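Local coordinates for protein phosphoserine aminotransferase SerC (Cytophaga hutchinsonii ATCC 33406, PDB 3FFR) that probably transfers the amino group of glutamate to 3-phosphohydroxypyruvate, giving phosphoserine, with a pyridoxal phosphate cofactor, in the route to serine, at residues S69-W74 against Y99-E104; E150-F155 against P175-T180; I228-E233 against Q239-P244; A276-Y281 against T301-N306. All coordinates share one frame; numbering follows the deposited sequence. Where two conformers were deposited one is given.

Interaction 1. Residues S69-W74 against Y99-E104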
loop_
_atom_site.group_PDB
_atom_site.type_symbol
_atom_site.label_atom_id
_atom_site.label_comp_id
_atom_site.label_asym_id
_atom_site.label_seq_id
_atom_site.Cartn_x
_atom_site.Cartn_y
_atom_site.Cartn_z
ATOM N N SER A 69 -1.111 -5.126 -0.025
ATOM C CA SER A 69 -1.783 -5.919 -1.074
ATOM C C SER A 69 -1.661 -7.400 -0.777
ATOM O O SER A 69 -0.865 -7.806 0.078
ATOM C CB SER A 69 -1.089 -5.647 -2.448
ATOM O OG SER A 69 0.284 -6.027 -2.422
ATOM N N ALA A 70 -2.474 -8.232 -1.449
ATOM C CA ALA A 70 -2.360 -9.697 -1.269
ATOM C C ALA A 70 -1.044 -10.183 -1.876
ATOM O O ALA A 70 -0.401 -11.110 -1.374
ATOM C CB ALA A 70 -3.584 -10.468 -1.868
ATOM N N THR A 71 -0.635 -9.518 -2.938
ATOM C CA THR A 71 0.617 -9.873 -3.635
ATOM C C THR A 71 1.824 -9.667 -2.696
ATOM O O THR A 71 2.729 -10.514 -2.590
ATOM C CB THR A 71 0.792 -9.085 -4.950
ATOM O OG1 THR A 71 -0.338 -9.323 -5.811
ATOM C CG2 THR A 71 2.082 -9.496 -5.710
ATOM N N GLU A 72 1.775 -8.593 -1.923
ATOM C CA GLU A 72 2.798 -8.366 -0.918
ATOM C C GLU A 72 2.826 -9.545 0.077
ATOM O O GLU A 72 3.893 -10.042 0.444
ATOM C CB GLU A 72 2.588 -7.077 -0.124
ATOM C CG GLU A 72 3.701 -6.933 0.879
ATOM C CD GLU A 72 3.680 -5.747 1.831
ATOM O OE1 GLU A 72 2.765 -4.907 1.785
ATOM O OE2 GLU A 72 4.645 -5.682 2.654
ATOM N N ILE A 73 1.632 -9.959 0.495
ATOM C CA ILE A 73 1.463 -11.059 1.444
ATOM C C ILE A 73 2.081 -12.373 0.879
ATOM O O ILE A 73 2.797 -13.100 1.604
ATOM C CB ILE A 73 0.017 -11.236 1.948
ATOM C CG1 ILE A 73 -0.408 -10.006 2.759
ATOM C CG2 ILE A 73 -0.087 -12.529 2.810
ATOM C CD1 ILE A 73 -1.920 -9.908 2.968
ATOM N N TRP A 74 1.898 -12.629 -0.410
ATOM C CA TRP A 74 2.579 -13.816 -0.997
ATOM C C TRP A 74 4.097 -13.761 -0.701
ATOM O O TRP A 74 4.736 -14.707 -0.274
ATOM C CB TRP A 74 2.433 -13.868 -2.496
ATOM C CG TRP A 74 1.110 -14.254 -3.037
ATOM C CD1 TRP A 74 0.084 -14.894 -2.405
ATOM C CD2 TRP A 74 0.679 -14.056 -4.390
ATOM N NE1 TRP A 74 -0.967 -15.104 -3.287
ATOM C CE2 TRP A 74 -0.621 -14.597 -4.509
ATOM C CE3 TRP A 74 1.270 -13.490 -5.502
ATOM C CZ2 TRP A 74 -1.307 -14.606 -5.719
ATOM C CZ3 TRP A 74 0.584 -13.469 -6.681
ATOM C CH2 TRP A 74 -0.698 -14.003 -6.786
ATOM N N TYR A 99 3.314 -19.595 -6.625
ATOM C CA TYR A 99 4.300 -20.661 -6.746
ATOM C C TYR A 99 5.611 -20.115 -7.305
ATOM O O TYR A 99 6.696 -20.445 -6.817
ATOM C CB TYR A 99 3.727 -21.780 -7.651
ATOM C CG TYR A 99 4.752 -22.682 -8.312
ATOM C CD1 TYR A 99 5.400 -23.664 -7.592
ATOM C CD2 TYR A 99 5.037 -22.554 -9.657
ATOM C CE1 TYR A 99 6.321 -24.485 -8.190
ATOM C CE2 TYR A 99 5.966 -23.351 -10.262
ATOM C CZ TYR A 99 6.594 -24.329 -9.534
ATOM O OH TYR A 99 7.522 -25.143 -10.161
ATOM N N GLU A 100 5.500 -19.271 -8.327
ATOM C CA GLU A 100 6.698 -18.687 -8.969
ATOM C C GLU A 100 7.515 -17.785 -8.043
ATOM O O GLU A 100 8.743 -17.719 -8.114
ATOM C CB GLU A 100 6.305 -17.899 -10.228
ATOM C CG GLU A 100 5.880 -18.809 -11.365
ATOM C CD GLU A 100 5.261 -18.077 -12.538
ATOM O OE1 GLU A 100 4.946 -16.881 -12.411
ATOM O OE2 GLU A 100 5.042 -18.741 -13.583
ATOM N N PHE A 101 6.819 -17.109 -7.146
ATOM C CA PHE A 101 7.515 -16.248 -6.158
ATOM C C PHE A 101 8.515 -17.058 -5.346
ATOM O O PHE A 101 9.574 -16.559 -4.957
ATOM C CB PHE A 101 6.521 -15.601 -5.170
ATOM C CG PHE A 101 5.878 -14.348 -5.660
ATOM C CD1 PHE A 101 5.694 -14.092 -7.019
ATOM C CD2 PHE A 101 5.410 -13.411 -4.733
ATOM C CE1 PHE A 101 5.082 -12.922 -7.458
ATOM C CE2 PHE A 101 4.784 -12.260 -5.159
ATOM C CZ PHE A 101 4.604 -12.022 -6.513
ATOM N N ALA A 102 8.173 -18.298 -5.022
ATOM C CA ALA A 102 9.073 -19.096 -4.184
ATOM C C ALA A 102 10.452 -19.211 -4.864
ATOM O O ALA A 102 11.492 -18.954 -4.259
ATOM C CB ALA A 102 8.474 -20.508 -3.869
ATOM N N GLY A 103 10.435 -19.578 -6.144
ATOM C CA GLY A 103 11.667 -19.685 -6.926
ATOM C C GLY A 103 12.368 -18.350 -7.108
ATOM O O GLY A 103 13.592 -18.250 -7.067
ATOM N N GLU A 104 11.597 -17.296 -7.318
ATOM C CA GLU A 104 12.215 -15.969 -7.490
ATOM C C GLU A 104 12.964 -15.529 -6.232
ATOM O O GLU A 104 13.922 -14.727 -6.294
ATOM C CB GLU A 104 11.167 -14.927 -7.892
ATOM C CG GLU A 104 10.728 -15.158 -9.290
ATOM C CD GLU A 104 9.485 -14.384 -9.715
ATOM O OE1 GLU A 104 9.133 -13.398 -9.071
ATOM O OE2 GLU A 104 8.841 -14.817 -10.703
#
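Trp74 presents the edge of its six-membered ring to the face of Phe101, a T-shaped pair with ring centroids 5.3 Å apart and planes 87° from each other. The point of contact is off the middle of the phenyl ring: Trp74 CE3 sits over its outer part, 3.7 Å from Phe101 CE2, while Trp74 CB comes within 3.8 Å of Phe101 CD2. Thr71, one helical turn earlier, closes in on the rim of the same phenyl ring, its CG2 methyl 3.7 Å from Phe101 CZ. That methyl lies anti to the backbone N (chi1 -57° measured to OG1), and this rotation turns the two branches to different tasks, CG2 to the phenyl group and OG1 to the phosphate of the pyridoxal phosphate-bearing lysine at position 191, with which it hydrogen-bonds. Trp74 is likewise shared, since its NE1 bonds to Asp167 and its ring also stacks with Phe98. At the head of helix 70-81, Ser69 is the N-cap, its OG taking the N-H of Glu72 at 3.0 Å. The contact thus joins the start of this helix to the end of helix 93-104 in the large, cofactor-binding domain of a fold-type I aminotransferase, and Thr224 of the second subunit packs on Phe101. A leucine in place of Phe101 would probably leave the Trp74 edge without an aromatic face and the Thr71 methyl less firmly backed. The side chains meet through carbon alone: shape and the edge-to-face pair hold Thr71 and Trp74 against Phe101, while the cofactor phosphate and Asp167 engage Thr71 OG1 and Trp74 NE1.

Interaction 2. Residues E150-F155 against P175-T180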
loop_
_atom_site.group_PDB
_atom_site.type_symbol
_atom_site.label_atom_id
_atom_site.label_comp_id
_atom_site.label_asym_id
_atom_site.label_seq_id
_atom_site.Cartn_x
_atom_site.Cartn_y
_atom_site.Cartn_z
ATOM N N GLU A 150 -14.028 -28.363 2.988
ATOM C CA GLU A 150 -13.916 -29.779 3.327
ATOM C C GLU A 150 -12.676 -30.377 2.672
ATOM O O GLU A 150 -12.030 -31.261 3.230
ATOM C CB GLU A 150 -15.183 -30.587 2.962
ATOM C CG GLU A 150 -15.533 -30.621 1.486
ATOM C CD GLU A 150 -16.795 -31.433 1.214
ATOM O OE1 GLU A 150 -17.278 -32.107 2.157
ATOM O OE2 GLU A 150 -17.286 -31.398 0.063
ATOM N N ASP A 151 -12.333 -29.864 1.500
ATOM C CA ASP A 151 -11.131 -30.348 0.781
ATOM C C ASP A 151 -9.872 -29.734 1.417
ATOM O O ASP A 151 -8.841 -30.389 1.611
ATOM C CB ASP A 151 -11.206 -30.049 -0.716
ATOM C CG ASP A 151 -12.249 -30.915 -1.467
ATOM O OD1 ASP A 151 -12.744 -31.940 -0.940
ATOM O OD2 ASP A 151 -12.536 -30.546 -2.611
ATOM N N ILE A 152 -9.967 -28.454 1.755
ATOM C CA ILE A 152 -8.848 -27.762 2.430
ATOM C C ILE A 152 -8.457 -28.520 3.707
ATOM O O ILE A 152 -7.277 -28.682 4.055
ATOM C CB ILE A 152 -9.238 -26.297 2.778
ATOM C CG1 ILE A 152 -9.277 -25.515 1.447
ATOM C CG2 ILE A 152 -8.232 -25.644 3.803
ATOM C CD1 ILE A 152 -9.550 -24.084 1.477
ATOM N N ASN A 153 -9.486 -28.988 4.395
ATOM C CA ASN A 153 -9.321 -29.635 5.692
ATOM C C ASN A 153 -8.571 -30.952 5.639
ATOM O O ASN A 153 -8.173 -31.479 6.680
ATOM C CB ASN A 153 -10.680 -29.866 6.385
ATOM C CG ASN A 153 -11.280 -28.590 6.940
ATOM O OD1 ASN A 153 -10.606 -27.560 7.028
ATOM N ND2 ASN A 153 -12.553 -28.658 7.336
ATOM N N THR A 154 -8.394 -31.479 4.438
ATOM C CA THR A 154 -7.721 -32.769 4.279
ATOM C C THR A 154 -6.216 -32.645 4.306
ATOM O O THR A 154 -5.503 -33.637 4.433
ATOM C CB THR A 154 -8.073 -33.486 2.964
ATOM O OG1 THR A 154 -7.587 -32.742 1.841
ATOM C CG2 THR A 154 -9.570 -33.732 2.857
ATOM N N PHE A 155 -5.723 -31.429 4.216
ATOM C CA PHE A 155 -4.251 -31.219 4.140
ATOM C C PHE A 155 -3.485 -31.315 5.445
ATOM O O PHE A 155 -2.327 -31.729 5.459
ATOM C CB PHE A 155 -3.918 -29.923 3.404
ATOM C CG PHE A 155 -4.053 -30.050 1.899
ATOM C CD1 PHE A 155 -5.284 -29.908 1.288
ATOM C CD2 PHE A 155 -2.961 -30.383 1.117
ATOM C CE1 PHE A 155 -5.419 -30.055 -0.074
ATOM C CE2 PHE A 155 -3.099 -30.544 -0.253
ATOM C CZ PHE A 155 -4.329 -30.385 -0.848
ATOM N N PRO A 175 -16.193 -18.563 2.363
ATOM C CA PRO A 175 -15.812 -19.774 3.100
ATOM C C PRO A 175 -15.805 -19.595 4.593
ATOM O O PRO A 175 -15.433 -18.543 5.101
ATOM C CB PRO A 175 -14.387 -20.033 2.626
ATOM C CG PRO A 175 -13.879 -18.671 2.187
ATOM C CD PRO A 175 -15.074 -18.050 1.557
ATOM N N LYS A 176 -16.212 -20.660 5.270
ATOM C CA LYS A 176 -16.198 -20.692 6.718
ATOM C C LYS A 176 -15.140 -21.694 7.150
ATOM O O LYS A 176 -15.362 -22.909 7.216
ATOM C CB LYS A 176 -17.559 -21.047 7.311
ATOM C CG LYS A 176 -17.545 -20.886 8.835
ATOM C CD LYS A 176 -18.887 -21.104 9.510
ATOM C CE LYS A 176 -18.776 -20.785 10.996
ATOM N NZ LYS A 176 -17.765 -21.644 11.662
ATOM N N PHE A 177 -13.967 -21.170 7.431
ATOM C CA PHE A 177 -12.834 -22.025 7.778
ATOM C C PHE A 177 -12.911 -22.647 9.146
ATOM O O PHE A 177 -13.517 -22.113 10.074
ATOM C CB PHE A 177 -11.483 -21.284 7.618
ATOM C CG PHE A 177 -11.196 -20.885 6.191
ATOM C CD1 PHE A 177 -10.777 -21.851 5.258
ATOM C CD2 PHE A 177 -11.404 -19.598 5.760
ATOM C CE1 PHE A 177 -10.580 -21.531 3.945
ATOM C CE2 PHE A 177 -11.183 -19.259 4.429
ATOM C CZ PHE A 177 -10.775 -20.237 3.520
ATOM N N ASP A 178 -12.315 -23.825 9.215
ATOM C CA ASP A 178 -12.030 -24.475 10.482
ATOM C C ASP A 178 -10.601 -24.032 10.780
ATOM O O ASP A 178 -9.640 -24.497 10.153
ATOM C CB ASP A 178 -12.097 -25.985 10.370
ATOM C CG ASP A 178 -11.737 -26.678 11.669
ATOM O OD1 ASP A 178 -11.049 -26.107 12.536
ATOM O OD2 ASP A 178 -12.132 -27.852 11.796
ATOM N N TRP A 179 -10.480 -23.111 11.726
ATOM C CA TRP A 179 -9.199 -22.461 12.005
ATOM C C TRP A 179 -8.208 -23.396 12.652
ATOM O O TRP A 179 -7.044 -23.068 12.766
ATOM C CB TRP A 179 -9.409 -21.216 12.872
ATOM C CG TRP A 179 -10.328 -20.220 12.205
ATOM C CD1 TRP A 179 -11.612 -19.915 12.578
ATOM C CD2 TRP A 179 -10.068 -19.467 11.025
ATOM N NE1 TRP A 179 -12.150 -19.009 11.719
ATOM C CE2 TRP A 179 -11.221 -18.705 10.758
ATOM C CE3 TRP A 179 -8.960 -19.337 10.185
ATOM C CZ2 TRP A 179 -11.309 -17.851 9.677
ATOM C CZ3 TRP A 179 -9.041 -18.457 9.128
ATOM C CH2 TRP A 179 -10.216 -17.732 8.879
ATOM N N THR A 180 -8.663 -24.572 13.063
ATOM C CA THR A 180 -7.745 -25.522 13.679
ATOM C C THR A 180 -7.059 -26.390 12.644
ATOM O O THR A 180 -6.042 -27.015 12.948
ATOM C CB THR A 180 -8.448 -26.469 14.685
ATOM O OG1 THR A 180 -9.231 -27.438 13.981
ATOM C CG2 THR A 180 -9.302 -25.678 15.702
HETATM O O HOH W 1 -10.386 -24.825 7.324
#
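Ile152 and Phe177 meet through the tip of one and the rim of the other: Ile152 CD1 lies at the edge of the Phe177 ring, near its plane, 3.7 Å from Phe177 CE1. Beside this apolar touch, the amide of Asn153 lies across the CB of Asp178, with OD1 4.0 Å from that carbon and the amide and carboxylate planes 87° apart. A water joins the two segments here, donating to Asn153 OD1 at 2.8 Å and accepting from the backbone N of Asp178 at 2.9 Å. Asp178 CG is anti to its backbone N (chi1 177°), which carries the carboxylate forward along the chain to Thr180. There OD1 receives both the backbone N of Thr180 at 2.9 Å, an Asx turn, and its hydroxyl at 2.7 Å, the two donors reaching it from one face of the carboxylate plane. Replacing Asp178 by an alanine would remove the carboxylate and is likely to leave the amide and hydroxyl of Thr180 without their shared acceptor. Farther out, Ile152 and Phe177 both rest on Val166 of strand 163-167, so the contact seats segment 150-155 and the loop leading to strand 184-188 against the seven-stranded sheet. The apolar pair therefore faces the sheet, whereas the water links the Asn153 amide to Asp178 N and Thr180 takes up the carboxylate within its own segment.

Interaction 3. Residues I228-E233 against Q239-P244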
loop_
_atom_site.group_PDB
_atom_site.type_symbol
_atom_site.label_atom_id
_atom_site.label_comp_id
_atom_site.label_asym_id
_atom_site.label_seq_id
_atom_site.Cartn_x
_atom_site.Cartn_y
_atom_site.Cartn_z
ATOM N N ILE A 228 7.202 -10.550 10.318
ATOM C CA ILE A 228 6.117 -10.829 11.247
ATOM C C ILE A 228 6.357 -10.169 12.633
ATOM O O ILE A 228 5.466 -9.520 13.165
ATOM C CB ILE A 228 5.805 -12.347 11.344
ATOM C CG1 ILE A 228 5.058 -12.768 10.061
ATOM C CG2 ILE A 228 4.905 -12.657 12.571
ATOM C CD1 ILE A 228 4.931 -14.283 9.925
ATOM N N PRO A 229 7.550 -10.321 13.227
ATOM C CA PRO A 229 7.762 -9.684 14.531
ATOM C C PRO A 229 7.606 -8.178 14.523
ATOM O O PRO A 229 7.062 -7.597 15.465
ATOM C CB PRO A 229 9.178 -10.120 14.893
ATOM C CG PRO A 229 9.283 -11.469 14.256
ATOM C CD PRO A 229 8.630 -11.272 12.923
ATOM N N SER A 230 8.038 -7.564 13.444
ATOM C CA SER A 230 7.909 -6.108 13.295
ATOM C C SER A 230 6.420 -5.717 13.299
ATOM O O SER A 230 5.985 -4.839 14.029
ATOM C CB SER A 230 8.635 -5.608 12.057
ATOM O OG SER A 230 8.342 -4.238 11.789
HETATM N N MSE A 231 5.641 -6.412 12.479
HETATM C CA MSE A 231 4.209 -6.116 12.344
HETATM C C MSE A 231 3.441 -6.421 13.625
HETATM O O MSE A 231 2.510 -5.673 14.016
HETATM C CB MSE A 231 3.614 -6.876 11.156
HETATM C CG MSE A 231 4.076 -6.354 9.797
HETATM SE SE MSE A 231 3.168 -7.186 8.337
HETATM C CE MSE A 231 3.981 -8.941 8.468
ATOM N N LEU A 232 3.855 -7.493 14.294
ATOM C CA LEU A 232 3.174 -7.975 15.487
ATOM C C LEU A 232 3.349 -7.019 16.648
ATOM O O LEU A 232 2.396 -6.717 17.383
ATOM C CB LEU A 232 3.636 -9.399 15.840
ATOM C CG LEU A 232 2.812 -10.228 16.823
ATOM C CD1 LEU A 232 1.333 -10.360 16.344
ATOM C CD2 LEU A 232 3.496 -11.593 16.939
ATOM N N GLU A 233 4.561 -6.507 16.775
ATOM C CA GLU A 233 4.896 -5.600 17.852
ATOM C C GLU A 233 3.983 -4.365 17.767
ATOM O O GLU A 233 3.439 -3.882 18.778
ATOM C CB GLU A 233 6.365 -5.223 17.734
ATOM C CG GLU A 233 6.879 -4.316 18.777
ATOM C CD GLU A 233 8.352 -4.038 18.577
ATOM O OE1 GLU A 233 8.781 -3.814 17.410
ATOM O OE2 GLU A 233 9.080 -4.052 19.589
ATOM N N GLN A 239 -1.263 -0.439 15.893
ATOM C CA GLN A 239 -0.508 0.321 14.894
ATOM C C GLN A 239 0.150 -0.595 13.854
ATOM O O GLN A 239 0.124 -1.815 13.964
ATOM C CB GLN A 239 0.575 1.157 15.595
ATOM C CG GLN A 239 0.050 2.184 16.570
ATOM C CD GLN A 239 1.148 3.039 17.193
ATOM O OE1 GLN A 239 2.245 3.112 16.675
ATOM N NE2 GLN A 239 0.844 3.683 18.291
ATOM N N THR A 240 0.782 0.075 12.901
ATOM C CA THR A 240 1.581 -0.550 11.819
ATOM C C THR A 240 2.985 0.004 11.859
ATOM O O THR A 240 3.215 1.081 12.383
ATOM C CB THR A 240 0.957 -0.292 10.444
ATOM O OG1 THR A 240 0.801 1.113 10.240
ATOM C CG2 THR A 240 -0.459 -0.976 10.344
ATOM N N PRO A 241 3.961 -0.726 11.287
ATOM C CA PRO A 241 5.339 -0.199 11.318
ATOM C C PRO A 241 5.540 1.101 10.561
ATOM O O PRO A 241 6.194 2.036 11.052
ATOM C CB PRO A 241 6.144 -1.313 10.661
ATOM C CG PRO A 241 5.351 -2.580 10.987
ATOM C CD PRO A 241 3.894 -2.131 10.836
ATOM N N GLU A 242 4.979 1.125 9.376
ATOM C CA GLU A 242 5.031 2.280 8.475
ATOM C C GLU A 242 3.704 3.053 8.491
ATOM O O GLU A 242 2.744 2.604 9.111
ATOM C CB GLU A 242 5.346 1.819 7.051
ATOM C CG GLU A 242 4.139 1.323 6.236
ATOM C CD GLU A 242 3.575 -0.076 6.594
ATOM O OE1 GLU A 242 3.895 -0.670 7.644
ATOM O OE2 GLU A 242 2.781 -0.600 5.794
ATOM N N THR A 243 3.636 4.210 7.813
ATOM C CA THR A 243 2.362 4.938 7.747
ATOM C C THR A 243 1.449 4.132 6.808
ATOM O O THR A 243 1.776 3.950 5.635
ATOM C CB THR A 243 2.506 6.379 7.260
ATOM O OG1 THR A 243 3.630 6.992 7.938
ATOM C CG2 THR A 243 1.186 7.173 7.511
ATOM N N PRO A 244 0.306 3.670 7.317
ATOM C CA PRO A 244 -0.510 2.806 6.483
ATOM C C PRO A 244 -1.627 3.508 5.745
ATOM O O PRO A 244 -1.826 4.703 5.901
ATOM C CB PRO A 244 -1.157 1.920 7.516
ATOM C CG PRO A 244 -1.415 2.825 8.650
ATOM C CD PRO A 244 -0.265 3.798 8.684
HETATM O O HOH W 2 1.121 -3.961 12.514
#
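Ser230 touches the ring of Pro241 with its hydroxyl oxygen. From CB, the side chain runs anti to the backbone N (chi1 171°), and this brings OG alongside the proline, 3.5 Å from CG and 3.8 Å from CB of Pro241. The same OG makes its hydrogen bond with the backbone O of Tyr225, so the proline meets an oxygen whose polar need is served within the preceding loop. Pro241 CG is also 3.8 Å from the backbone O of Ser230, and next to it Met231, a selenomethionine, offers CA at 4.0 Å and CG at 4.2 Å to that same proline carbon. Beyond CG the selenomethionine chain bends and leads away to Trp202, Leu65 and Leu67 on the strands of the large sheet. Helix 228-235 thus meets both that sheet and segment 239-244, which doubles back beside it, in this fold-type I aminotransferase; Ser230 and Pro241 also line a site holding a polyethylene glycol, probably from the crystallisation liquor. A single water closes the other end of the contact, donating to Met231 O at 2.7 Å and to Gln239 O at 2.8 Å. The loop is tied internally by Thr240 OG1, which donates to Glu242 O at 2.7 Å nearly in line with the carbonyl bond, while Arg37 hydrogen-bonds to the backbone oxygens of Thr240 and Pro241. Farther along, Thr243 OG1 hydrogen-bonds to the cofactor-lysine group of the second subunit.

Interaction 4. Residues A276-Y281 against T301-N306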
loop_
_atom_site.group_PDB
_atom_site.type_symbol
_atom_site.label_atom_id
_atom_site.label_comp_id
_atom_site.label_asym_id
_atom_site.label_seq_id
_atom_site.Cartn_x
_atom_site.Cartn_y
_atom_site.Cartn_z
ATOM N N ALA A 276 -27.365 -18.925 -7.353
ATOM C CA ALA A 276 -28.398 -19.839 -7.850
ATOM C C ALA A 276 -29.148 -19.208 -9.031
ATOM O O ALA A 276 -29.496 -19.880 -10.016
ATOM C CB ALA A 276 -29.345 -20.254 -6.717
ATOM N N LEU A 277 -29.397 -17.919 -8.940
ATOM C CA LEU A 277 -30.084 -17.191 -10.031
ATOM C C LEU A 277 -29.271 -17.274 -11.319
ATOM O O LEU A 277 -29.785 -17.579 -12.404
ATOM C CB LEU A 277 -30.287 -15.708 -9.709
ATOM C CG LEU A 277 -31.407 -15.273 -8.793
ATOM C CD1 LEU A 277 -31.405 -13.724 -8.705
ATOM C CD2 LEU A 277 -32.762 -15.792 -9.334
ATOM N N ILE A 278 -27.976 -17.004 -11.160
ATOM C CA ILE A 278 -27.031 -16.990 -12.271
ATOM C C ILE A 278 -26.860 -18.378 -12.865
ATOM O O ILE A 278 -26.947 -18.579 -14.090
ATOM C CB ILE A 278 -25.632 -16.392 -11.862
ATOM C CG1 ILE A 278 -25.749 -14.918 -11.459
ATOM C CG2 ILE A 278 -24.580 -16.619 -12.991
ATOM C CD1 ILE A 278 -24.497 -14.363 -10.711
ATOM N N ASN A 279 -26.681 -19.357 -11.984
ATOM C CA ASN A 279 -26.392 -20.721 -12.416
ATOM C C ASN A 279 -27.611 -21.369 -13.070
ATOM O O ASN A 279 -27.488 -22.147 -14.004
ATOM C CB ASN A 279 -25.811 -21.544 -11.259
ATOM C CG ASN A 279 -24.413 -21.091 -10.902
ATOM O OD1 ASN A 279 -23.658 -20.648 -11.783
ATOM N ND2 ASN A 279 -24.032 -21.226 -9.615
ATOM N N THR A 280 -28.779 -21.022 -12.576
ATOM C CA THR A 280 -30.027 -21.554 -13.148
ATOM C C THR A 280 -30.153 -21.113 -14.609
ATOM O O THR A 280 -30.598 -21.871 -15.486
ATOM C CB THR A 280 -31.260 -21.103 -12.325
ATOM O OG1 THR A 280 -31.203 -21.743 -11.035
ATOM C CG2 THR A 280 -32.583 -21.529 -13.042
ATOM N N TYR A 281 -29.723 -19.882 -14.852
ATOM C CA TYR A 281 -29.755 -19.293 -16.198
ATOM C C TYR A 281 -28.725 -19.997 -17.063
ATOM O O TYR A 281 -29.012 -20.419 -18.184
ATOM C CB TYR A 281 -29.526 -17.788 -16.170
ATOM C CG TYR A 281 -29.098 -17.168 -17.502
ATOM C CD1 TYR A 281 -29.910 -17.255 -18.625
ATOM C CD2 TYR A 281 -27.871 -16.479 -17.617
ATOM C CE1 TYR A 281 -29.536 -16.687 -19.823
ATOM C CE2 TYR A 281 -27.486 -15.923 -18.802
ATOM C CZ TYR A 281 -28.323 -16.033 -19.914
ATOM O OH TYR A 281 -27.946 -15.453 -21.111
ATOM N N THR A 301 -18.426 -17.108 -5.738
ATOM C CA THR A 301 -18.126 -15.659 -5.729
ATOM C C THR A 301 -17.635 -15.055 -7.031
ATOM O O THR A 301 -17.826 -13.860 -7.308
ATOM C CB THR A 301 -17.139 -15.298 -4.583
ATOM O OG1 THR A 301 -15.937 -16.085 -4.696
ATOM C CG2 THR A 301 -17.790 -15.559 -3.229
ATOM N N THR A 302 -16.981 -15.887 -7.829
ATOM C CA THR A 302 -16.530 -15.467 -9.156
ATOM C C THR A 302 -16.924 -16.577 -10.130
ATOM O O THR A 302 -16.208 -17.566 -10.300
ATOM C CB THR A 302 -15.028 -15.207 -9.206
ATOM O OG1 THR A 302 -14.321 -16.423 -8.960
ATOM C CG2 THR A 302 -14.591 -14.136 -8.163
ATOM N N ILE A 303 -18.088 -16.384 -10.751
ATOM C CA ILE A 303 -18.695 -17.402 -11.635
ATOM C C ILE A 303 -18.193 -17.261 -13.059
ATOM O O ILE A 303 -18.407 -16.250 -13.721
ATOM C CB ILE A 303 -20.244 -17.332 -11.552
ATOM C CG1 ILE A 303 -20.692 -17.523 -10.087
ATOM C CG2 ILE A 303 -20.926 -18.351 -12.477
ATOM C CD1 ILE A 303 -22.197 -17.252 -9.817
ATOM N N VAL A 304 -17.531 -18.313 -13.523
ATOM C CA VAL A 304 -16.939 -18.339 -14.847
ATOM C C VAL A 304 -17.751 -19.203 -15.808
ATOM O O VAL A 304 -18.086 -20.374 -15.541
ATOM C CB VAL A 304 -15.470 -18.784 -14.757
ATOM C CG1 VAL A 304 -14.808 -18.813 -16.172
ATOM C CG2 VAL A 304 -14.724 -17.812 -13.796
ATOM N N ALA A 305 -18.145 -18.546 -16.900
ATOM C CA ALA A 305 -18.937 -19.201 -17.916
ATOM C C ALA A 305 -18.245 -19.145 -19.260
ATOM O O ALA A 305 -17.726 -18.101 -19.672
ATOM C CB ALA A 305 -20.325 -18.508 -18.023
ATOM N N ASN A 306 -18.275 -20.281 -19.948
ATOM C CA ASN A 306 -17.847 -20.320 -21.340
ATOM C C ASN A 306 -18.945 -19.591 -22.108
ATOM O O ASN A 306 -20.133 -19.683 -21.768
ATOM C CB ASN A 306 -17.679 -21.747 -21.838
ATOM C CG ASN A 306 -16.564 -22.458 -21.165
ATOM O OD1 ASN A 306 -15.686 -21.813 -20.633
ATOM N ND2 ASN A 306 -16.578 -23.803 -21.187
#
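Ile303 projects from strand 302-307 into the side of helix 264-284, helix-on-sheet packing against the five-stranded sheet of the smaller domain of this aminotransferase. The buried, many-contact part gathers round its CD1: the methyl lies 3.8 Å from Ile278 CD1 and 4.0 Å from Ile278 CG2, and the latter also approaches Ile303 CG2 at 4.1 Å. The two isoleucines share a rotamer, with CG1 anti to the carbonyl carbon in each (chi1 -64° and -57°), and their branches meet at a slant. Ala275 and Ile282 of the same helix add to the wall around Ile303, while Ile278 also packs on Ile339 of the adjacent strand and on Val350 of helix 347-360, a largely apolar setting. Asn279, partly exposed, forms the outer part of the contact. Its exposed neighbour on the helix, Thr280, does not touch the strand and turns its hydroxyl back, OG1 donating to Ala276 O at 2.7 Å; that carbonyl also accepts from the backbone N of Thr280, the two donors coming from opposite faces of its plane. On this looser side the amide oxygen OD1 of Asn279 rests against the Ile303 CG2 methyl at 3.6 Å.

How the interactions relate
Interactions 1 and 4 are the buried ones, and both rest mainly on apolar side chains, yet they differ in kind: interaction 1 pairs two helices through aromatic rings near the cofactor, while interaction 4 sets a helix on a strand through aliphatic branches on the opposite side of the chain's centre. Interactions 2 and 3 are partly buried, each setting a helical segment against a loop, and each adds a bridging water. Interactions 1, 2 and 3 lie around the large sheet, interaction 4 on the smaller one. Interactions 1 and 3, their nearest atoms about 6 Å apart, both reach the second subunit; 2 and 4 are touched by no other chain.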